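Local coordinates for protein formiminoglutamase (Trypanosoma cruzi, PDB 4MYK) that hydrolyses the formimino group of N-formimino-L-glutamate, working as an arginase-like manganese metalloenzyme, at residues H148-R152 with T164-L170; K178-F183 with A223-K229. The protein carries 1 engineered substitution. Residue numbers count along the deposited sequence, not the author numbering.

Strand 180-185 joins the two contacts, whose centres lie about 15 Å apart. Val181 and Phe183 point toward segment 223-229 in interaction 2, while Phe180 and Glu182 reach the residues of interaction 1. On that side Leu149 CD1 approaches Glu182 OE2 at 3.3 Å and Val151 CG2 lies 4.0 Å from the same Glu182 OE2; Phe166 CD1 meets Phe180 CE1 at 3.9 Å, and Leu170 CD2 meets Phe180 CD2 at 4.0 Å. Interaction 1 belongs to the manganese site through His148. Interaction 2 is farther back: the Phe183 side chain comes about 11 Å from a bound manganese and about 7 Å from the side chain of its ligand Asp146.

Interaction 1 of 2, residues H148-R152 with T164-L170; sequences HLDVR and TPFRQLL. With MN (manganese (II) ion), chain C.
The manganese site of this arginase-fold enzyme supplies one end of the contact, in the loop that follows strand 141-145. His148 (chi1 m) binds the metal through ND1 at 2.3 Å, with water 2 at 2.4 Å from the ion; Asp146, Asp236 and Asp238 are further ligands. Segment 148-152 is largely extended and packs against Thr164 and the short helix 165-170, Val151 CA lying 4.8 Å from Arg167 CA. Asp150, a manganese ligand in another structure of this protein, binds no metal here: its OD1 forms a salt bridge with Arg152 NE (2.8 Å) and accepts a weak hydrogen bond from Thr164 OG1 (3.3 Å). Water 1 links the backbones, donating to Asp150 O (2.5 Å) and accepting from Phe166 N (3.0 Å). Val151 (chi1 t) puts CG1 4.3 Å from Leu170 CD1 and 4.0 Å from Phe166 C. The Arg167 guanidinium lies with one face over Val151 O and Arg152 C, NH1 being 3.6 Å from Arg152 C. Helix 192-200 covers this region through Tyr197, which touches Val151 and Leu170 and forms a cation-pi pair with Arg167; Pro165 and Phe166 pack on helix 125-135, and Leu170 on strand 180-185.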
ATOM      1  N   HIS A 148      -7.704  16.613   5.529  1.00 20.61           N
ATOM      2  CA  HIS A 148      -8.740  17.612   5.324  1.00 23.53           C
ATOM      3  C   HIS A 148      -8.415  18.887   6.098  1.00 23.63           C
ATOM      4  O   HIS A 148      -7.787  18.864   7.161  1.00 21.09           O
ATOM      5  CB  HIS A 148     -10.124  17.076   5.733  1.00 18.83           C
ATOM      6  CG  HIS A 148     -10.528  15.827   5.011  1.00 20.48           C
ATOM      7  ND1 HIS A 148     -10.537  14.590   5.613  1.00 17.98           N
ATOM      8  CD2 HIS A 148     -10.920  15.623   3.731  1.00 23.81           C
ATOM      9  CE1 HIS A 148     -10.921  13.676   4.739  1.00 18.09           C
ATOM     10  NE2 HIS A 148     -11.156  14.277   3.586  1.00 21.54           N
ATOM     11  N   LEU A 149      -8.837  20.001   5.521  1.00 28.09           N
ATOM     12  CA  LEU A 149      -8.765  21.296   6.157  1.00 29.14           C
ATOM     13  C   LEU A 149     -10.158  21.892   5.992  1.00 34.78           C
ATOM     14  O   LEU A 149     -10.437  22.601   5.025  1.00 33.59           O
ATOM     15  CB  LEU A 149      -7.671  22.134   5.488  1.00 30.21           C
ATOM     16  CG  LEU A 149      -7.726  23.655   5.382  1.00 31.59           C
ATOM     17  CD1 LEU A 149      -8.351  24.313   6.612  1.00 33.65           C
ATOM     18  CD2 LEU A 149      -6.316  24.180   5.112  1.00 29.97           C
ATOM     19  N   ASP A 150     -11.038  21.554   6.934  1.00 35.98           N
ATOM     20  CA  ASP A 150     -12.456  21.906   6.868  1.00 34.74           C
ATOM     21  C   ASP A 150     -12.823  22.839   8.016  1.00 35.93           C
ATOM     22  O   ASP A 150     -12.878  22.431   9.179  1.00 33.94           O
ATOM     23  CB  ASP A 150     -13.311  20.639   6.913  1.00 35.57           C
ATOM     24  CG  ASP A 150     -14.782  20.921   6.730  1.00 36.37           C
ATOM     25  OD1 ASP A 150     -15.184  22.098   6.813  1.00 35.94           O
ATOM     26  OD2 ASP A 150     -15.542  19.959   6.512  1.00 36.50           O
ATOM     27  N   VAL A 151     -13.071  24.102   7.695  1.00 37.68           N
ATOM     28  CA  VAL A 151     -13.226  25.080   8.752  1.00 34.33           C
ATOM     29  C   VAL A 151     -14.335  26.088   8.462  1.00 37.24           C
ATOM     30  O   VAL A 151     -14.169  27.279   8.694  1.00 36.72           O
ATOM     31  CB  VAL A 151     -11.877  25.784   9.045  1.00 34.40           C
ATOM     32  CG1 VAL A 151     -11.937  26.522  10.357  1.00 35.44           C
ATOM     33  CG2 VAL A 151     -10.752  24.761   9.097  1.00 36.22           C
ATOM     34  N   ARG A 152     -15.475  25.594   7.983  1.00 40.77           N
ATOM     35  CA  ARG A 152     -16.604  26.439   7.573  1.00 38.05           C
ATOM     36  C   ARG A 152     -17.362  27.091   8.737  1.00 40.68           C
ATOM     37  O   ARG A 152     -18.550  26.826   8.963  1.00 41.35           O
ATOM     38  CB  ARG A 152     -17.566  25.614   6.729  1.00 39.59           C
ATOM     39  CG  ARG A 152     -17.939  24.306   7.399  1.00 39.26           C
ATOM     40  CD  ARG A 152     -18.584  23.352   6.414  1.00 46.45           C
ATOM     41  NE  ARG A 152     -17.602  22.673   5.572  1.00 46.37           N
ATOM     42  CZ  ARG A 152     -17.897  22.055   4.434  1.00 43.71           C
ATOM     43  NH1 ARG A 152     -19.149  22.047   3.993  1.00 44.14           N
ATOM     44  NH2 ARG A 152     -16.943  21.461   3.732  1.00 42.27           N
ATOM     45  N   THR A 164     -17.354  21.353  12.247  1.00 34.79           N
ATOM     46  CA  THR A 164     -16.044  21.968  11.998  1.00 27.28           C
ATOM     47  C   THR A 164     -15.293  22.358  13.276  1.00 28.67           C
ATOM     48  O   THR A 164     -15.281  23.528  13.671  1.00 25.22           O
ATOM     49  CB  THR A 164     -16.140  23.180  11.040  1.00 36.10           C
ATOM     50  OG1 THR A 164     -16.506  22.729   9.725  1.00 35.21           O
ATOM     51  CG2 THR A 164     -14.805  23.864  10.944  1.00 33.90           C
ATOM     52  N   PRO A 165     -14.651  21.373  13.926  1.00 25.04           N
ATOM     53  CA  PRO A 165     -14.034  21.532  15.255  1.00 24.77           C
ATOM     54  C   PRO A 165     -12.954  22.625  15.374  1.00 21.32           C
ATOM     55  O   PRO A 165     -12.788  23.201  16.451  1.00 19.22           O
ATOM     56  CB  PRO A 165     -13.413  20.150  15.528  1.00 21.48           C
ATOM     57  CG  PRO A 165     -13.369  19.456  14.193  1.00 20.97           C
ATOM     58  CD  PRO A 165     -14.520  19.997  13.414  1.00 22.12           C
ATOM     59  N   PHE A 166     -12.231  22.905  14.297  1.00 20.83           N
ATOM     60  CA  PHE A 166     -11.094  23.812  14.407  1.00 22.85           C
ATOM     61  C   PHE A 166     -11.461  25.245  14.069  1.00 22.09           C
ATOM     62  O   PHE A 166     -10.768  26.187  14.441  1.00 21.92           O
ATOM     63  CB  PHE A 166      -9.906  23.276  13.609  1.00 20.98           C
ATOM     64  CG  PHE A 166      -9.388  21.982  14.154  1.00 19.22           C
ATOM     65  CD1 PHE A 166      -8.723  21.958  15.368  1.00 18.96           C
ATOM     66  CD2 PHE A 166      -9.619  20.789  13.501  1.00 20.10           C
ATOM     67  CE1 PHE A 166      -8.263  20.786  15.892  1.00 19.85           C
ATOM     68  CE2 PHE A 166      -9.157  19.597  14.035  1.00 18.39           C
ATOM     69  CZ  PHE A 166      -8.476  19.599  15.223  1.00 19.56           C
ATOM     70  N   ARG A 167     -12.578  25.402  13.381  1.00 23.13           N
ATOM     71  CA  ARG A 167     -13.193  26.711  13.273  1.00 26.85           C
ATOM     72  C   ARG A 167     -13.481  27.167  14.689  1.00 24.58           C
ATOM     73  O   ARG A 167     -13.136  28.282  15.065  1.00 23.74           O
ATOM     74  CB  ARG A 167     -14.481  26.642  12.438  1.00 28.43           C
ATOM     75  CG  ARG A 167     -15.268  27.942  12.313  1.00 28.73           C
ATOM     76  CD  ARG A 167     -14.370  29.150  12.128  1.00 32.59           C
ATOM     77  NE  ARG A 167     -14.467  29.761  10.802  1.00 40.21           N
ATOM     78  CZ  ARG A 167     -15.596  30.145  10.206  1.00 39.13           C
ATOM     79  NH1 ARG A 167     -16.775  29.972  10.791  1.00 41.43           N
ATOM     80  NH2 ARG A 167     -15.545  30.699   9.005  1.00 37.41           N
ATOM     81  N   GLN A 168     -14.080  26.276  15.474  1.00 22.90           N
ATOM     82  CA  GLN A 168     -14.493  26.588  16.839  1.00 23.75           C
ATOM     83  C   GLN A 168     -13.331  27.027  17.687  1.00 25.14           C
ATOM     84  O   GLN A 168     -13.460  27.912  18.524  1.00 24.91           O
ATOM     85  CB  GLN A 168     -15.155  25.385  17.502  1.00 20.50           C
ATOM     86  CG  GLN A 168     -16.544  25.131  17.001  1.00 22.69           C
ATOM     87  CD  GLN A 168     -17.221  23.987  17.711  1.00 26.56           C
ATOM     88  OE1 GLN A 168     -17.534  22.967  17.097  1.00 32.45           O
ATOM     89  NE2 GLN A 168     -17.465  24.150  19.010  1.00 21.83           N
ATOM     90  N   LEU A 169     -12.191  26.393  17.481  1.00 22.68           N
ATOM     91  CA  LEU A 169     -11.038  26.724  18.287  1.00 23.37           C
ATOM     92  C   LEU A 169     -10.384  28.030  17.799  1.00 23.63           C
ATOM     93  O   LEU A 169     -10.000  28.879  18.602  1.00 24.63           O
ATOM     94  CB  LEU A 169     -10.088  25.521  18.368  1.00 22.49           C
ATOM     95  CG  LEU A 169     -10.825  24.268  18.903  1.00 27.17           C
ATOM     96  CD1 LEU A 169     -10.045  22.958  18.692  1.00 23.02           C
ATOM     97  CD2 LEU A 169     -11.278  24.409  20.390  1.00 18.46           C
ATOM     98  N   LEU A 170     -10.299  28.220  16.487  1.00 24.07           N
ATOM     99  CA  LEU A 170      -9.767  29.475  15.956  1.00 25.09           C
ATOM    100  C   LEU A 170     -10.620  30.666  16.376  1.00 23.35           C
ATOM    101  O   LEU A 170     -10.120  31.782  16.518  1.00 25.67           O
ATOM    102  CB  LEU A 170      -9.661  29.423  14.433  1.00 22.39           C
ATOM    103  CG  LEU A 170      -8.566  28.492  13.929  1.00 21.47           C
ATOM    104  CD1 LEU A 170      -8.659  28.336  12.421  1.00 19.66           C
ATOM    105  CD2 LEU A 170      -7.200  29.018  14.364  1.00 21.51           C
TER
HETATM  106 MN    MN C 401      -9.946  14.062   7.747  1.00 19.09          MN
HETATM  107  O   HOH W   1     -12.406  21.703  11.543  1.00 24.74           O
HETATM  108  O   HOH W   2     -11.950  15.268   8.291  1.00 20.34           O

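Interaction 2 of 2, residues K178-F183 with A223-K229; sequences KRFVEF and AFGLTGK
Arg179 reaches the C-terminal end of helix 216-227 with its guanidinium edge. Its rotamer (chi1 m, chi2 t, chi3 p) carries NE to 2.8 Å from Thr227 O, a hydrogen bond with an angle of 147°; NH2 adds weak bonds to Thr227 O (3.3 Å) and, short but poorly angled, to Lys229 O (2.6 Å). NH1 completes the grip in a salt bridge with Asp139. Gly228 breaks the helix with phi of +71°, although Gly228 N still donates to Phe224 O (2.7 Å), and the turn brings the Thr227 and Lys229 carbonyls to the same arginine. Water 3 donates to both Lys178 O (2.7 Å) and Leu226 O (3.1 Å). The Thr227 hydroxyl is hydrogen-bonded to Thr231 OG1. Farther along, the contact becomes apolar: Val181 (chi1 t) sets CG2 3.9 Å from Leu226 CD1 and 4.1 Å from Thr227 CG2, and CG1 4.2 Å from Ala223 CB, while Phe183 CD2 meets Ala223 CB at 4.0 Å. Arg179 and Thr227 have CA atoms 4.3 Å apart; Val181 and Ala223, 6.5 Å. The axes of strand 180-183 and helix 223-227 approach to 8.0 Å and run nearly antiparallel, at 155°. The helix thus packs on one face of the parallel sheet as part of the beta-alpha-beta crossover between strands 204-207 and 231-236, as expected of the arginase/deacetylase alpha/beta fold.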
ATOM      1  N   LYS A 178      -1.274  31.707  15.659  1.00 18.47           N
ATOM      2  CA  LYS A 178       0.125  31.498  15.308  1.00 20.10           C
ATOM      3  C   LYS A 178       0.591  30.158  15.844  1.00 17.63           C
ATOM      4  O   LYS A 178       1.660  29.678  15.487  1.00 19.04           O
ATOM      5  CB  LYS A 178       1.019  32.589  15.890  1.00 21.42           C
ATOM      6  CG  LYS A 178       0.575  34.000  15.615  1.00 27.18           C
ATOM      7  CD  LYS A 178       1.566  34.989  16.238  1.00 31.08           C
ATOM      8  CE  LYS A 178       0.843  36.196  16.842  1.00 35.43           C
ATOM      9  NZ  LYS A 178       1.756  37.142  17.548  1.00 32.50           N
ATOM     10  N   ARG A 179      -0.209  29.559  16.719  1.00 17.99           N
ATOM     11  CA  ARG A 179       0.162  28.278  17.325  1.00 19.18           C
ATOM     12  C   ARG A 179      -0.719  27.124  16.850  1.00 16.09           C
ATOM     13  O   ARG A 179      -0.851  26.105  17.516  1.00 13.78           O
ATOM     14  CB  ARG A 179       0.196  28.394  18.848  1.00 18.69           C
ATOM     15  CG  ARG A 179       1.352  29.274  19.313  1.00 17.78           C
ATOM     16  CD  ARG A 179       1.293  29.566  20.792  1.00 17.49           C
ATOM     17  NE  ARG A 179       1.397  28.357  21.596  1.00 18.20           N
ATOM     18  CZ  ARG A 179       1.419  28.358  22.922  1.00 18.63           C
ATOM     19  NH1 ARG A 179       1.347  29.508  23.579  1.00 21.98           N
ATOM     20  NH2 ARG A 179       1.516  27.218  23.590  1.00 20.04           N
ATOM     21  N   PHE A 180      -1.296  27.304  15.665  1.00 20.15           N
ATOM     22  CA  PHE A 180      -2.118  26.276  15.044  1.00 18.82           C
ATOM     23  C   PHE A 180      -1.525  25.776  13.729  1.00 17.80           C
ATOM     24  O   PHE A 180      -1.222  26.551  12.828  1.00 18.42           O
ATOM     25  CB  PHE A 180      -3.555  26.765  14.844  1.00 17.63           C
ATOM     26  CG  PHE A 180      -4.419  25.797  14.100  1.00 16.29           C
ATOM     27  CD1 PHE A 180      -4.716  24.562  14.638  1.00 17.00           C
ATOM     28  CD2 PHE A 180      -4.939  26.123  12.864  1.00 19.26           C
ATOM     29  CE1 PHE A 180      -5.512  23.666  13.946  1.00 18.26           C
ATOM     30  CE2 PHE A 180      -5.737  25.229  12.173  1.00 19.37           C
ATOM     31  CZ  PHE A 180      -6.024  24.004  12.715  1.00 13.92           C
ATOM     32  N   VAL A 181      -1.356  24.465  13.632  1.00 18.62           N
ATOM     33  CA  VAL A 181      -0.820  23.863  12.421  1.00 19.08           C
ATOM     34  C   VAL A 181      -1.777  22.817  11.838  1.00 17.93           C
ATOM     35  O   VAL A 181      -2.279  21.946  12.547  1.00 16.65           O
ATOM     36  CB  VAL A 181       0.566  23.234  12.661  1.00 19.23           C
ATOM     37  CG1 VAL A 181       1.066  22.556  11.396  1.00 16.06           C
ATOM     38  CG2 VAL A 181       1.548  24.290  13.133  1.00 17.64           C
ATOM     39  N   GLU A 182      -2.040  22.947  10.542  1.00 18.18           N
ATOM     40  CA  GLU A 182      -2.715  21.917   9.766  1.00 19.54           C
ATOM     41  C   GLU A 182      -1.608  21.069   9.173  1.00 17.26           C
ATOM     42  O   GLU A 182      -0.787  21.566   8.408  1.00 17.23           O
ATOM     43  CB  GLU A 182      -3.540  22.541   8.642  1.00 20.99           C
ATOM     44  CG  GLU A 182      -4.655  23.469   9.110  1.00 20.93           C
ATOM     45  CD  GLU A 182      -5.935  22.735   9.483  1.00 22.78           C
ATOM     46  OE1 GLU A 182      -5.885  21.530   9.793  1.00 18.39           O
ATOM     47  OE2 GLU A 182      -7.009  23.373   9.467  1.00 30.03           O
ATOM     48  N   PHE A 183      -1.578  19.796   9.542  1.00 16.38           N
ATOM     49  CA  PHE A 183      -0.461  18.935   9.194  1.00 15.92           C
ATOM     50  C   PHE A 183      -0.855  17.814   8.243  1.00 15.02           C
ATOM     51  O   PHE A 183      -1.769  17.045   8.529  1.00 16.60           O
ATOM     52  CB  PHE A 183       0.140  18.339  10.460  1.00 15.20           C
ATOM     53  CG  PHE A 183       1.495  17.756  10.257  1.00 15.23           C
ATOM     54  CD1 PHE A 183       1.644  16.429   9.866  1.00 16.50           C
ATOM     55  CD2 PHE A 183       2.627  18.532  10.440  1.00 16.08           C
ATOM     56  CE1 PHE A 183       2.895  15.888   9.666  1.00 13.97           C
ATOM     57  CE2 PHE A 183       3.886  17.995  10.244  1.00 19.32           C
ATOM     58  CZ  PHE A 183       4.023  16.673   9.860  1.00 19.16           C
ATOM     59  N   ALA A 223       6.569  21.416  13.410  1.00 16.41           N
ATOM     60  CA  ALA A 223       5.204  21.719  13.834  1.00 17.59           C
ATOM     61  C   ALA A 223       5.103  21.984  15.343  1.00 19.03           C
ATOM     62  O   ALA A 223       4.403  22.906  15.767  1.00 18.26           O
ATOM     63  CB  ALA A 223       4.231  20.602  13.399  1.00 13.11           C
ATOM     64  N   PHE A 224       5.800  21.183  16.150  1.00 16.33           N
ATOM     65  CA  PHE A 224       5.809  21.404  17.604  1.00 20.52           C
ATOM     66  C   PHE A 224       6.582  22.673  18.004  1.00 20.62           C
ATOM     67  O   PHE A 224       6.355  23.252  19.070  1.00 20.90           O
ATOM     68  CB  PHE A 224       6.377  20.195  18.345  1.00 18.03           C
ATOM     69  CG  PHE A 224       5.518  18.980  18.259  1.00 20.09           C
ATOM     70  CD1 PHE A 224       4.143  19.103  18.161  1.00 17.24           C
ATOM     71  CD2 PHE A 224       6.081  17.707  18.285  1.00 19.46           C
ATOM     72  CE1 PHE A 224       3.346  17.976  18.092  1.00 20.24           C
ATOM     73  CE2 PHE A 224       5.283  16.574  18.208  1.00 16.91           C
ATOM     74  CZ  PHE A 224       3.919  16.710  18.119  1.00 17.60           C
ATOM     75  N   GLY A 225       7.504  23.086  17.142  1.00 22.02           N
ATOM     76  CA  GLY A 225       8.197  24.343  17.323  1.00 20.17           C
ATOM     77  C   GLY A 225       7.218  25.491  17.232  1.00 20.11           C
ATOM     78  O   GLY A 225       7.311  26.452  17.985  1.00 23.99           O
ATOM     79  N   LEU A 226       6.278  25.373  16.300  1.00 17.44           N
ATOM     80  CA  LEU A 226       5.220  26.358  16.101  1.00 20.43           C
ATOM     81  C   LEU A 226       4.126  26.289  17.175  1.00 18.09           C
ATOM     82  O   LEU A 226       3.711  27.310  17.715  1.00 19.44           O
ATOM     83  CB  LEU A 226       4.602  26.193  14.704  1.00 21.24           C
ATOM     84  CG  LEU A 226       5.489  26.540  13.503  1.00 18.16           C
ATOM     85  CD1 LEU A 226       4.915  26.001  12.210  1.00 14.34           C
ATOM     86  CD2 LEU A 226       5.689  28.044  13.426  1.00 19.70           C
ATOM     87  N   THR A 227       3.651  25.090  17.484  1.00 17.11           N
ATOM     88  CA  THR A 227       2.623  24.945  18.504  1.00 19.43           C
ATOM     89  C   THR A 227       3.178  25.245  19.907  1.00 18.58           C
ATOM     90  O   THR A 227       2.543  25.910  20.708  1.00 19.83           O
ATOM     91  CB  THR A 227       2.001  23.548  18.469  1.00 18.61           C
ATOM     92  OG1 THR A 227       3.020  22.572  18.714  1.00 21.68           O
ATOM     93  CG2 THR A 227       1.375  23.283  17.108  1.00 16.16           C
ATOM     94  N   GLY A 228       4.367  24.742  20.201  1.00 20.93           N
ATOM     95  CA  GLY A 228       5.020  25.044  21.462  1.00 20.85           C
ATOM     96  C   GLY A 228       4.407  24.415  22.699  1.00 20.21           C
ATOM     97  O   GLY A 228       4.124  23.220  22.727  1.00 20.37           O
ATOM     98  N   LYS A 229       4.218  25.220  23.739  1.00 23.26           N
ATOM     99  CA  LYS A 229       3.798  24.692  25.029  1.00 19.82           C
ATOM    100  C   LYS A 229       2.381  24.148  24.975  1.00 21.77           C
ATOM    101  O   LYS A 229       1.544  24.648  24.222  1.00 18.90           O
ATOM    102  CB  LYS A 229       3.877  25.767  26.105  1.00 20.61           C
ATOM    103  CG  LYS A 229       5.226  26.422  26.228  1.00 24.68           C
ATOM    104  CD  LYS A 229       5.619  26.558  27.681  1.00 30.62           C
ATOM    105  CE  LYS A 229       4.432  26.954  28.550  1.00 32.77           C
ATOM    106  NZ  LYS A 229       4.785  27.060  30.005  1.00 41.73           N
TER
HETATM  107  O   HOH W   3       4.159  30.126  16.475  1.00 21.52           O